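PDB 3KYH: mRNA-capping enzyme subunit alpha from Saccharomyces cerevisiae, which transfers GMP from GTP to the 5'-diphosphate end of RNA through a covalent enzyme-GMP intermediate, the second step of mRNA capping. Local coordinates for residues K34-P39 / C155-G160; L294-G299 / N378-V383; E134-T139 / L222-D227; L18-N23 / Y102-G107. One frame throughout, in Å; residues are numbered along the deposited sequence.

Contact 1. Residues K34-P39 / C155-G160; sequences KLLNSP and CLAING
Leu36 and Leu156 meet through their methyl groups, and that apolar pair is the heart of the contact. Leu36 CD2 lies 3.8 Å from Leu156 CD2, with Leu36 CD1 equally near the same methyl, so Leu156 CD2 sits against the fork of the Leu36 branches. The two side chains cross at about a right angle. In Leu156, CG stands between the backbone N and the carbonyl carbon (chi1 46°), while Leu36 has CG beside its own N, anti to the carbonyl carbon. A second apolar touch lies alongside: Leu35 CD2 comes within 3.7 Å of Ala157 CB.

Both backbones are irregular here. Helix 23-35 ends in a Schellman motif whose C' residue is Asn37, with Asn37 N hydrogen-bonded to Lys34 O at 2.8 Å. Across from it, Leu156 and Ala157 both face Leu130 of strand 129-139, a classic beta bulge in strand 154-158. The end of the helix is thus set against the bulge of a strand in the catalytic domain.

Other contacts bring methyl groups to carbonyl oxygens, with no hydrogen bond between the segments. Leu35 CD2 is 3.5 Å from Gly160 O, and Leu36 CD2 also faces Leu156 O. Leu36 packs further on Thr164, whereas Ile158 turns away from the helix end and packs on Glu178 and Phe179 of helix 168-189.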
loop_
_atom_site.group_PDB
_atom_site.type_symbol
_atom_site.label_atom_id
_atom_site.label_comp_id
_atom_site.label_asym_id
_atom_site.label_seq_id
_atom_site.Cartn_x
_atom_site.Cartn_y
_atom_site.Cartn_z
ATOM N N LYS C 34 -36.151 27.102 -17.139
ATOM C CA LYS C 34 -37.552 27.391 -17.397
ATOM C C LYS C 34 -37.726 28.766 -18.021
ATOM O O LYS C 34 -38.496 28.906 -18.976
ATOM C CB LYS C 34 -38.382 27.243 -16.112
ATOM C CG LYS C 34 -38.460 25.812 -15.544
ATOM C CD LYS C 34 -39.602 24.982 -16.155
ATOM C CE LYS C 34 -39.216 23.510 -16.346
ATOM N NZ LYS C 34 -38.081 23.362 -17.316
ATOM N N LEU C 35 -36.963 29.742 -17.521
ATOM C CA LEU C 35 -37.026 31.139 -17.971
ATOM C C LEU C 35 -36.833 31.316 -19.483
ATOM O O LEU C 35 -37.270 32.323 -20.054
ATOM C CB LEU C 35 -36.027 32.008 -17.194
ATOM C CG LEU C 35 -36.356 33.435 -16.713
ATOM C CD1 LEU C 35 -35.165 34.030 -15.960
ATOM C CD2 LEU C 35 -36.817 34.420 -17.793
ATOM N N LEU C 36 -36.201 30.336 -20.128
ATOM C CA LEU C 36 -36.048 30.335 -21.581
ATOM C C LEU C 36 -36.578 29.036 -22.201
ATOM O O LEU C 36 -36.226 28.686 -23.330
ATOM C CB LEU C 36 -34.584 30.580 -21.972
ATOM C CG LEU C 36 -33.837 31.809 -21.438
ATOM C CD1 LEU C 36 -32.314 31.560 -21.405
ATOM C CD2 LEU C 36 -34.209 33.094 -22.196
ATOM N N ASN C 37 -37.444 28.345 -21.463
ATOM C CA ASN C 37 -38.106 27.101 -21.906
ATOM C C ASN C 37 -37.223 26.027 -22.577
ATOM O O ASN C 37 -37.527 25.529 -23.673
ATOM C CB ASN C 37 -39.474 27.351 -22.612
ATOM C CG ASN C 37 -39.397 28.336 -23.796
ATOM O OD1 ASN C 37 -38.751 28.074 -24.820
ATOM N ND2 ASN C 37 -40.108 29.459 -23.665
ATOM N N SER C 38 -36.124 25.707 -21.890
ATOM C CA SER C 38 -35.208 24.606 -22.225
ATOM C C SER C 38 -34.187 24.421 -21.103
ATOM O O SER C 38 -33.535 25.389 -20.704
ATOM C CB SER C 38 -34.485 24.815 -23.555
ATOM O OG SER C 38 -33.989 23.572 -24.020
ATOM N N PRO C 39 -34.002 23.173 -20.628
ATOM C CA PRO C 39 -33.315 23.019 -19.349
ATOM C C PRO C 39 -31.793 23.059 -19.448
ATOM O O PRO C 39 -31.102 22.851 -18.441
ATOM C CB PRO C 39 -33.805 21.652 -18.870
ATOM C CG PRO C 39 -34.108 20.876 -20.150
ATOM C CD PRO C 39 -34.168 21.866 -21.299
ATOM N N CYS C 155 -29.897 40.761 -25.186
ATOM C CA CYS C 155 -30.639 40.392 -23.992
ATOM C C CYS C 155 -31.728 39.441 -24.459
ATOM O O CYS C 155 -32.395 39.707 -25.477
ATOM C CB CYS C 155 -31.282 41.645 -23.390
ATOM S SG CYS C 155 -31.857 41.538 -21.674
ATOM N N LEU C 156 -31.910 38.352 -23.711
ATOM C CA LEU C 156 -32.876 37.314 -24.059
ATOM C C LEU C 156 -33.934 37.026 -22.994
ATOM O O LEU C 156 -34.757 36.108 -23.151
ATOM C CB LEU C 156 -32.177 36.025 -24.515
ATOM C CG LEU C 156 -30.983 35.340 -23.835
ATOM C CD1 LEU C 156 -30.929 35.481 -22.330
ATOM C CD2 LEU C 156 -31.058 33.878 -24.161
ATOM N N ALA C 157 -33.887 37.797 -21.905
ATOM C CA ALA C 157 -34.941 37.796 -20.882
ATOM C C ALA C 157 -35.098 39.170 -20.258
ATOM O O ALA C 157 -34.128 39.774 -19.810
ATOM C CB ALA C 157 -34.684 36.750 -19.803
ATOM N N ILE C 158 -36.325 39.679 -20.289
ATOM C CA ILE C 158 -36.677 40.878 -19.537
ATOM C C ILE C 158 -37.965 40.649 -18.753
ATOM O O ILE C 158 -38.967 40.149 -19.293
ATOM C CB ILE C 158 -36.672 42.194 -20.381
ATOM C CG1 ILE C 158 -36.353 43.379 -19.473
ATOM C CG2 ILE C 158 -37.982 42.444 -21.165
ATOM C CD1 ILE C 158 -34.886 43.761 -19.451
ATOM N N ASN C 159 -37.873 40.958 -17.459
ATOM C CA ASN C 159 -38.957 40.814 -16.498
ATOM C C ASN C 159 -39.848 39.592 -16.713
ATOM O O ASN C 159 -40.973 39.702 -17.213
ATOM C CB ASN C 159 -39.695 42.138 -16.329
ATOM C CG ASN C 159 -38.908 43.126 -15.482
ATOM O OD1 ASN C 159 -38.142 42.733 -14.586
ATOM N ND2 ASN C 159 -39.102 44.413 -15.753
ATOM N N GLY C 160 -39.236 38.433 -16.434
ATOM C CA GLY C 160 -39.797 37.089 -16.592
ATOM C C GLY C 160 -40.105 36.658 -18.015
ATOM O O GLY C 160 -40.172 35.463 -18.300
#

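Contact 2. Residues L294-G299 / N378-V383; sequences LYVWQG and NHTSVV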
loop_
_atom_site.group_PDB
_atom_site.type_symbol
_atom_site.label_atom_id
_atom_site.label_comp_id
_atom_site.label_asym_id
_atom_site.label_seq_id
_atom_site.Cartn_x
_atom_site.Cartn_y
_atom_site.Cartn_z
ATOM N N LEU C 294 9.400 22.487 -41.966
ATOM C CA LEU C 294 8.580 22.583 -40.770
ATOM C C LEU C 294 7.661 21.351 -40.585
ATOM O O LEU C 294 6.741 21.119 -41.372
ATOM C CB LEU C 294 7.895 23.976 -40.698
ATOM C CG LEU C 294 7.937 25.106 -41.767
ATOM C CD1 LEU C 294 7.137 26.323 -41.367
ATOM C CD2 LEU C 294 9.328 25.640 -42.128
ATOM N N TYR C 295 7.968 20.536 -39.571
ATOM C CA TYR C 295 7.280 19.255 -39.310
ATOM C C TYR C 295 6.251 19.289 -38.161
ATOM O O TYR C 295 6.408 20.040 -37.194
ATOM C CB TYR C 295 8.285 18.127 -39.014
ATOM C CG TYR C 295 9.415 17.849 -40.014
ATOM C CD1 TYR C 295 10.389 18.822 -40.300
ATOM C CD2 TYR C 295 9.581 16.573 -40.577
ATOM C CE1 TYR C 295 11.435 18.561 -41.176
ATOM C CE2 TYR C 295 10.643 16.300 -41.450
ATOM C CZ TYR C 295 11.573 17.301 -41.750
ATOM O OH TYR C 295 12.636 17.063 -42.621
ATOM N N VAL C 296 5.242 18.418 -38.249
ATOM C CA VAL C 296 4.110 18.371 -37.308
ATOM C C VAL C 296 3.952 17.027 -36.585
ATOM O O VAL C 296 3.793 15.973 -37.219
ATOM C CB VAL C 296 2.765 18.762 -37.992
ATOM C CG1 VAL C 296 2.823 20.205 -38.527
ATOM C CG2 VAL C 296 2.370 17.764 -39.094
ATOM N N TRP C 297 3.955 17.077 -35.254
ATOM C CA TRP C 297 3.972 15.854 -34.447
ATOM C C TRP C 297 2.662 15.068 -34.474
ATOM O O TRP C 297 1.588 15.629 -34.273
ATOM C CB TRP C 297 4.538 16.088 -33.033
ATOM C CG TRP C 297 3.542 16.359 -31.934
ATOM C CD1 TRP C 297 2.826 17.512 -31.738
ATOM C CD2 TRP C 297 3.174 15.470 -30.860
ATOM N NE1 TRP C 297 2.034 17.395 -30.615
ATOM C CE2 TRP C 297 2.222 16.154 -30.060
ATOM C CE3 TRP C 297 3.551 14.166 -30.502
ATOM C CZ2 TRP C 297 1.631 15.570 -28.926
ATOM C CZ3 TRP C 297 2.981 13.599 -29.366
ATOM C CH2 TRP C 297 2.024 14.299 -28.595
ATOM N N GLN C 298 2.781 13.777 -34.780
ATOM C CA GLN C 298 1.653 12.854 -34.860
ATOM C C GLN C 298 1.858 11.723 -33.846
ATOM O O GLN C 298 2.995 11.309 -33.585
ATOM C CB GLN C 298 1.568 12.290 -36.280
ATOM C CG GLN C 298 0.179 11.829 -36.730
ATOM C CD GLN C 298 0.207 11.008 -38.027
ATOM O OE1 GLN C 298 1.061 10.132 -38.207
ATOM N NE2 GLN C 298 -0.756 11.269 -38.918
ATOM N N GLY C 299 0.755 11.239 -33.277
ATOM C CA GLY C 299 0.783 10.147 -32.301
ATOM C C GLY C 299 1.369 10.551 -30.958
ATOM O O GLY C 299 0.834 11.442 -30.291
ATOM N N ASN C 378 2.292 20.711 -33.010
ATOM C CA ASN C 378 0.836 20.476 -32.933
ATOM C C ASN C 378 0.397 19.301 -33.782
ATOM O O ASN C 378 0.891 19.113 -34.904
ATOM C CB ASN C 378 -0.020 21.693 -33.310
ATOM C CG ASN C 378 -0.560 22.428 -32.101
ATOM O OD1 ASN C 378 -0.309 23.627 -31.951
ATOM N ND2 ASN C 378 -1.299 21.724 -31.234
ATOM N N HIS C 379 -0.556 18.546 -33.237
ATOM C CA HIS C 379 -1.031 17.299 -33.833
ATOM C C HIS C 379 -1.613 17.548 -35.217
ATOM O O HIS C 379 -2.350 18.521 -35.408
ATOM C CB HIS C 379 -2.017 16.588 -32.895
ATOM C CG HIS C 379 -2.490 15.257 -33.397
ATOM N ND1 HIS C 379 -3.726 14.741 -33.067
ATOM C CD2 HIS C 379 -1.911 14.353 -34.224
ATOM C CE1 HIS C 379 -3.880 13.566 -33.652
ATOM N NE2 HIS C 379 -2.796 13.310 -34.365
ATOM N N THR C 380 -1.220 16.695 -36.168
ATOM C CA THR C 380 -1.585 16.794 -37.590
ATOM C C THR C 380 -3.039 17.248 -37.742
ATOM O O THR C 380 -3.294 18.325 -38.285
ATOM C CB THR C 380 -1.255 15.469 -38.371
ATOM O OG1 THR C 380 0.156 15.191 -38.289
ATOM C CG2 THR C 380 -1.660 15.552 -39.854
ATOM N N SER C 381 -3.954 16.462 -37.172
ATOM C CA SER C 381 -5.378 16.793 -37.081
ATOM C C SER C 381 -5.641 18.184 -36.491
ATOM O O SER C 381 -6.260 19.031 -37.146
ATOM C CB SER C 381 -6.107 15.730 -36.258
ATOM O OG SER C 381 -5.624 15.694 -34.928
ATOM N N VAL C 382 -5.124 18.425 -35.281
ATOM C CA VAL C 382 -5.287 19.700 -34.554
ATOM C C VAL C 382 -4.562 20.870 -35.273
ATOM O O VAL C 382 -4.593 22.015 -34.804
ATOM C CB VAL C 382 -4.908 19.553 -33.024
ATOM C CG1 VAL C 382 -5.495 20.684 -32.166
ATOM C CG2 VAL C 382 -5.389 18.211 -32.448
ATOM N N VAL C 383 -3.956 20.580 -36.427
ATOM C CA VAL C 383 -3.337 21.591 -37.297
ATOM C C VAL C 383 -4.226 21.793 -38.530
ATOM O O VAL C 383 -4.540 22.936 -38.904
ATOM C CB VAL C 383 -1.876 21.197 -37.710
ATOM C CG1 VAL C 383 -1.366 21.996 -38.924
ATOM C CG2 VAL C 383 -0.924 21.378 -36.547
#
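Trp297 O is the polar atom on which the His379 side of this contact converges. His379 CA comes to it at 3.1 Å as a CA-H...O contact, nearly straight with 170° at the hydrogen. The His379 imidazole turns its edge to the same oxygen, with His379 CD2 3.7 Å from Trp297 O and the oxygen near the ring plane. This is the C-terminal domain of the enzyme, of the OB-fold class, and the contact sets the end of strand 293-297, in its five-stranded antiparallel sheet, against the start of helix 380-392.

On the strand, Val296 points toward the helix start. Its CB lies 3.6 Å from Asn378 O, its CG1 branch faces Val383, and its CG2 branch meets Thr380 OG1. Trp297 presents the pyrrole part of its indole: CD1 is 3.5 Å from Asn378 N, which lies in the ring plane at the edge. The same tryptophan packs on Tyr326 and Thr325 and against the backbone of the chain of another protein, so it borders an interface between subunits.

Gln298 carries its CG anti to the backbone N (chi1 -154°) and runs on extended past the histidine, its amide plane 66° from the imidazole. Thr380 OG1 ends between two aliphatic neighbours: Val296 CG2 is 3.5 Å from Thr380 OG1, and Gln298 CG is 3.7 Å from that hydroxyl oxygen.

Contact 3. Residues E134-T139 / L222-D227; sequences ELVIQT and LPHLSD
His224 and Gln138 are brought together by two torsions: chi1 of His224 (53°) puts CG in the crowded position between the backbone N and the carbonyl carbon, and chi2 of Gln138 (-67°) bends its chain. The two side chains then lie side by side, pointing the same way, with amide and imidazole planes 41° apart. Gln138 CD is 3.5 Å from His224 ND1 and also borders Pro223 CG. Over one face of the imidazole comes Val136 CG1, a CH-pi contact 4.2 Å from the ring centroid. Nearer both backbones, Val136 CB meets His224 CB at 3.7 Å, and at the margin Ile137 CD1 touches Leu225 CD1. An alanine in place of Gln138 would probably open a gap beside the Pro223 ring and leave the ND1 side of His224 without its neighbouring amide.

Strand 129-139 of the catalytic domain is thereby joined to the loop entering strand 226-227. Leu225 lies about 9 Å, side chain to side chain, from Lys72, which carries GMP in the covalent intermediate. His224 NE2 is hydrogen-bonded to Glu71, next to that lysine, so a ring packed on one face by Val136 and bonded at NE2 probably has little freedom to turn.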
loop_
_atom_site.group_PDB
_atom_site.type_symbol
_atom_site.label_atom_id
_atom_site.label_comp_id
_atom_site.label_asym_id
_atom_site.label_seq_id
_atom_site.Cartn_x
_atom_site.Cartn_y
_atom_site.Cartn_z
ATOM N N GLU C 134 -19.980 41.726 -22.045
ATOM C CA GLU C 134 -18.514 41.696 -22.002
ATOM C C GLU C 134 -17.811 42.582 -20.977
ATOM O O GLU C 134 -17.779 43.804 -21.099
ATOM C CB GLU C 134 -17.904 41.886 -23.393
ATOM C CG GLU C 134 -17.428 40.568 -24.032
ATOM C CD GLU C 134 -16.126 40.080 -23.444
ATOM O OE1 GLU C 134 -15.893 40.296 -22.240
ATOM O OE2 GLU C 134 -15.312 39.504 -24.182
ATOM N N LEU C 135 -17.226 41.954 -19.970
ATOM C CA LEU C 135 -16.556 42.705 -18.908
ATOM C C LEU C 135 -15.118 43.152 -19.255
ATOM O O LEU C 135 -14.141 42.471 -18.906
ATOM C CB LEU C 135 -16.603 41.947 -17.559
ATOM C CG LEU C 135 -16.201 42.732 -16.290
ATOM C CD1 LEU C 135 -17.334 43.618 -15.885
ATOM C CD2 LEU C 135 -15.821 41.865 -15.092
ATOM N N VAL C 136 -15.001 44.316 -19.903
ATOM C CA VAL C 136 -13.689 44.943 -20.215
ATOM C C VAL C 136 -13.060 45.718 -19.027
ATOM O O VAL C 136 -13.638 45.771 -17.935
ATOM C CB VAL C 136 -13.804 45.937 -21.419
ATOM C CG1 VAL C 136 -14.384 45.268 -22.663
ATOM C CG2 VAL C 136 -14.611 47.187 -21.043
ATOM N N ILE C 137 -11.890 46.318 -19.257
ATOM C CA ILE C 137 -11.319 47.377 -18.400
ATOM C C ILE C 137 -11.364 48.620 -19.267
ATOM O O ILE C 137 -11.532 48.506 -20.474
ATOM C CB ILE C 137 -9.868 47.118 -17.967
ATOM C CG1 ILE C 137 -9.521 45.629 -18.065
ATOM C CG2 ILE C 137 -9.616 47.639 -16.544
ATOM C CD1 ILE C 137 -9.474 45.135 -19.517
ATOM N N GLN C 138 -11.288 49.806 -18.675
ATOM C CA GLN C 138 -11.574 51.027 -19.417
ATOM C C GLN C 138 -10.732 52.192 -19.049
ATOM O O GLN C 138 -10.799 52.638 -17.909
ATOM C CB GLN C 138 -13.023 51.447 -19.230
ATOM C CG GLN C 138 -13.957 50.755 -20.197
ATOM C CD GLN C 138 -13.737 51.167 -21.633
ATOM O OE1 GLN C 138 -12.698 50.868 -22.255
ATOM N NE2 GLN C 138 -14.731 51.849 -22.176
ATOM N N THR C 139 -9.963 52.678 -20.016
ATOM C CA THR C 139 -9.127 53.860 -19.841
ATOM C C THR C 139 -9.923 55.080 -20.195
ATOM O O THR C 139 -10.621 55.098 -21.216
ATOM C CB THR C 139 -7.860 53.787 -20.724
ATOM O OG1 THR C 139 -6.828 53.097 -20.013
ATOM C CG2 THR C 139 -7.313 55.151 -21.086
ATOM N N LEU C 222 -9.825 52.349 -29.938
ATOM C CA LEU C 222 -10.711 52.109 -28.786
ATOM C C LEU C 222 -9.950 51.804 -27.473
ATOM O O LEU C 222 -9.006 51.017 -27.512
ATOM C CB LEU C 222 -11.673 50.956 -29.119
ATOM C CG LEU C 222 -12.680 51.194 -30.257
ATOM C CD1 LEU C 222 -13.080 49.873 -30.884
ATOM C CD2 LEU C 222 -13.903 52.009 -29.829
ATOM N N PRO C 223 -10.372 52.404 -26.322
ATOM C CA PRO C 223 -9.791 52.274 -24.966
ATOM C C PRO C 223 -9.679 50.856 -24.373
ATOM O O PRO C 223 -8.737 50.600 -23.617
ATOM C CB PRO C 223 -10.749 53.100 -24.108
ATOM C CG PRO C 223 -12.048 53.017 -24.843
ATOM C CD PRO C 223 -11.593 53.229 -26.255
ATOM N N HIS C 224 -10.663 49.987 -24.635
ATOM C CA HIS C 224 -10.560 48.546 -24.333
ATOM C C HIS C 224 -9.981 47.748 -25.520
ATOM O O HIS C 224 -9.353 48.335 -26.403
ATOM C CB HIS C 224 -11.878 47.946 -23.819
ATOM C CG HIS C 224 -13.066 48.206 -24.693
ATOM N ND1 HIS C 224 -14.124 48.998 -24.292
ATOM C CD2 HIS C 224 -13.380 47.766 -25.934
ATOM C CE1 HIS C 224 -15.026 49.051 -25.255
ATOM N NE2 HIS C 224 -14.599 48.310 -26.262
ATOM N N LEU C 225 -10.175 46.432 -25.548
ATOM C CA LEU C 225 -9.488 45.578 -26.500
ATOM C C LEU C 225 -10.441 45.019 -27.522
ATOM O O LEU C 225 -11.570 44.684 -27.169
ATOM C CB LEU C 225 -8.824 44.391 -25.801
ATOM C CG LEU C 225 -7.895 44.588 -24.613
ATOM C CD1 LEU C 225 -8.735 44.217 -23.395
ATOM C CD2 LEU C 225 -6.699 43.649 -24.778
ATOM N N SER C 226 -9.967 44.851 -28.760
ATOM C CA SER C 226 -10.813 44.326 -29.836
ATOM C C SER C 226 -10.113 43.486 -30.920
ATOM O O SER C 226 -9.553 44.042 -31.884
ATOM C CB SER C 226 -11.703 45.441 -30.420
ATOM O OG SER C 226 -10.998 46.671 -30.542
ATOM N N ASP C 227 -10.197 42.157 -30.768
ATOM C CA ASP C 227 -9.559 41.201 -31.683
ATOM C C ASP C 227 -10.436 40.641 -32.825
ATOM O O ASP C 227 -10.584 39.413 -33.028
ATOM C CB ASP C 227 -8.746 40.149 -30.926
ATOM C CG ASP C 227 -9.604 39.136 -30.178
ATOM O OD1 ASP C 227 -10.805 39.407 -29.938
ATOM O OD2 ASP C 227 -9.055 38.061 -29.803
#

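Contact 4. Residues L18-N23 / Y102-G107; sequences LIQPGN and YYLVNG
Tyr103 meets the backbone of Leu18 and the side chain of Ile19 along one side of its ring. CB starts beside the carbonyl group of Leu18. With CG anti to the carbonyl carbon (chi1 -62°), the ring sets out past that same peptide, and CD2 lies 3.3 Å from Ile19 N. Leu18 N lies in the plane of the ring, at its edge. Next along, CE2 approaches Ile19 CG1 at 3.5 Å; CZ is 3.9 Å from Ile19 CG1. At the tip, OH still borders Ile19 CG1 at 4.1 Å and makes a weak hydrogen bond to Asp97 OD1. An alanine in place of Tyr103 would probably leave Ile19 CG1 without its aromatic neighbour and Asp97 without that weak bond.

On the other side of the strand from the Tyr103 ring, Gln20 bends at chi2 (-52°) and crosses Leu104 at about a right angle: Gln20 CG is 3.5 Å from Leu104 CD1, and Gln20 NE2 reaches Leu104 CB. The backbones add little that is firm. Leu104 N gives a weak hydrogen bond to Leu18 O, an oxygen whose place in the model is doubtful.

The 18-23 segment is the loop leading into helix 23-35, and it touches strand 102-105 of the catalytic domain through Leu18, Ile19 and Gln20. That strand is hydrogen-bonded on to strand 91-96 through Tyr103 with Met95 and Val105 with Cys93, while Tyr102 packs on Thr25, Leu28 and Val32 of helix 23-35.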
loop_
_atom_site.group_PDB
_atom_site.type_symbol
_atom_site.label_atom_id
_atom_site.label_comp_id
_atom_site.label_asym_id
_atom_site.label_seq_id
_atom_site.Cartn_x
_atom_site.Cartn_y
_atom_site.Cartn_z
ATOM N N LEU C 18 -17.739 36.216 -6.793
ATOM C CA LEU C 18 -17.264 34.841 -6.582
ATOM C C LEU C 18 -18.376 33.867 -6.988
ATOM O O LEU C 18 -19.500 34.296 -7.303
ATOM C CB LEU C 18 -16.867 34.598 -5.129
ATOM C CG LEU C 18 -17.822 34.667 -3.937
ATOM C CD1 LEU C 18 -17.093 34.223 -2.651
ATOM C CD2 LEU C 18 -18.399 36.077 -3.758
ATOM N N ILE C 19 -18.051 32.572 -7.089
ATOM C CA ILE C 19 -19.132 31.591 -7.104
ATOM C C ILE C 19 -19.433 31.334 -5.632
ATOM O O ILE C 19 -18.541 31.487 -4.754
ATOM C CB ILE C 19 -18.886 30.242 -7.874
ATOM C CG1 ILE C 19 -17.757 30.316 -8.922
ATOM C CG2 ILE C 19 -20.238 29.690 -8.460
ATOM C CD1 ILE C 19 -17.550 29.007 -9.748
ATOM N N GLN C 20 -20.729 31.088 -5.400
ATOM C CA GLN C 20 -21.275 30.477 -4.190
ATOM C C GLN C 20 -21.247 28.934 -4.285
ATOM O O GLN C 20 -20.639 28.409 -5.243
ATOM C CB GLN C 20 -22.671 31.024 -3.984
ATOM C CG GLN C 20 -22.712 32.550 -3.831
ATOM C CD GLN C 20 -21.752 33.068 -2.775
ATOM O OE1 GLN C 20 -21.703 32.576 -1.638
ATOM N NE2 GLN C 20 -20.983 34.082 -3.148
ATOM N N PRO C 21 -21.820 28.193 -3.291
ATOM C CA PRO C 21 -21.810 26.711 -3.355
ATOM C C PRO C 21 -22.213 26.006 -4.676
ATOM O O PRO C 21 -22.565 26.656 -5.657
ATOM C CB PRO C 21 -22.733 26.315 -2.196
ATOM C CG PRO C 21 -22.500 27.359 -1.163
ATOM C CD PRO C 21 -22.033 28.632 -1.891
ATOM N N GLY C 22 -22.116 24.676 -4.702
ATOM C CA GLY C 22 -22.396 23.877 -5.906
ATOM C C GLY C 22 -23.877 23.582 -6.067
ATOM O O GLY C 22 -24.406 23.614 -7.184
ATOM N N ASN C 23 -24.528 23.261 -4.948
ATOM C CA ASN C 23 -25.982 23.129 -4.863
ATOM C C ASN C 23 -26.665 24.468 -5.200
ATOM O O ASN C 23 -27.491 24.541 -6.121
ATOM C CB ASN C 23 -26.397 22.599 -3.479
ATOM C CG ASN C 23 -25.831 23.423 -2.319
ATOM O OD1 ASN C 23 -24.630 23.700 -2.247
ATOM N ND2 ASN C 23 -26.701 23.794 -1.389
ATOM N N TYR C 102 -21.223 30.592 -11.601
ATOM C CA TYR C 102 -22.071 31.719 -11.182
ATOM C C TYR C 102 -21.484 32.677 -10.131
ATOM O O TYR C 102 -21.258 32.297 -8.973
ATOM C CB TYR C 102 -23.428 31.179 -10.706
ATOM C CG TYR C 102 -24.420 30.806 -11.796
ATOM C CD1 TYR C 102 -24.030 30.060 -12.920
ATOM C CD2 TYR C 102 -25.773 31.164 -11.673
ATOM C CE1 TYR C 102 -24.943 29.706 -13.877
ATOM C CE2 TYR C 102 -26.707 30.791 -12.637
ATOM C CZ TYR C 102 -26.280 30.071 -13.734
ATOM O OH TYR C 102 -27.189 29.725 -14.715
ATOM N N TYR C 103 -21.333 33.948 -10.509
ATOM C CA TYR C 103 -20.692 34.932 -9.628
ATOM C C TYR C 103 -21.679 35.843 -8.873
ATOM O O TYR C 103 -22.793 36.054 -9.356
ATOM C CB TYR C 103 -19.539 35.648 -10.363
ATOM C CG TYR C 103 -18.426 34.688 -10.802
ATOM C CD1 TYR C 103 -18.352 34.193 -12.111
ATOM C CD2 TYR C 103 -17.467 34.245 -9.890
ATOM C CE1 TYR C 103 -17.330 33.294 -12.491
ATOM C CE2 TYR C 103 -16.463 33.342 -10.241
ATOM C CZ TYR C 103 -16.392 32.878 -11.540
ATOM O OH TYR C 103 -15.391 31.989 -11.851
ATOM N N LEU C 104 -21.316 36.297 -7.665
ATOM C CA LEU C 104 -22.227 37.098 -6.815
ATOM C C LEU C 104 -21.741 38.487 -6.413
ATOM O O LEU C 104 -21.145 38.700 -5.351
ATOM C CB LEU C 104 -22.730 36.330 -5.576
ATOM C CG LEU C 104 -24.169 36.634 -5.088
ATOM C CD1 LEU C 104 -24.733 35.397 -4.432
ATOM C CD2 LEU C 104 -24.440 37.840 -4.160
ATOM N N VAL C 105 -22.102 39.449 -7.251
ATOM C CA VAL C 105 -21.771 40.853 -7.038
ATOM C C VAL C 105 -22.638 41.475 -5.932
ATOM O O VAL C 105 -23.678 40.918 -5.557
ATOM C CB VAL C 105 -21.894 41.644 -8.354
ATOM C CG1 VAL C 105 -20.742 42.623 -8.453
ATOM C CG2 VAL C 105 -21.819 40.706 -9.561
ATOM N N ASN C 106 -22.202 42.623 -5.412
ATOM C CA ASN C 106 -22.883 43.323 -4.317
ATOM C C ASN C 106 -24.116 44.139 -4.752
ATOM O O ASN C 106 -24.957 43.647 -5.522
ATOM C CB ASN C 106 -21.870 44.153 -3.490
ATOM C CG ASN C 106 -21.525 43.526 -2.116
ATOM O OD1 ASN C 106 -21.276 44.263 -1.161
ATOM N ND2 ASN C 106 -21.495 42.197 -2.012
ATOM N N GLY C 107 -24.208 45.378 -4.261
ATOM C CA GLY C 107 -25.406 46.231 -4.384
ATOM C C GLY C 107 -25.794 46.805 -5.740
ATOM O O GLY C 107 -25.067 47.614 -6.321
#

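How the contacts relate
Contacts 1, 3 and 4 all reach the mixed sheet of the catalytic domain, whereas contact 2 lies apart in the C-terminal domain, its nearest atoms about 17 Å from those of contact 3. Contacts 1 and 4 flank helix 23-35: one is at its end, the other in the loop before it, and their centres are about 20 Å apart. Contact 1 is buried and rests on leucine methyls. Contacts 3 and 4 are surface contacts that mix aliphatic groups with a ring and a glutamine, and only contact 3 comes near the active-site lysine. Partly buried, contact 2 combines a nearly straight CA-H...O contact with an indole edge and valine methyls.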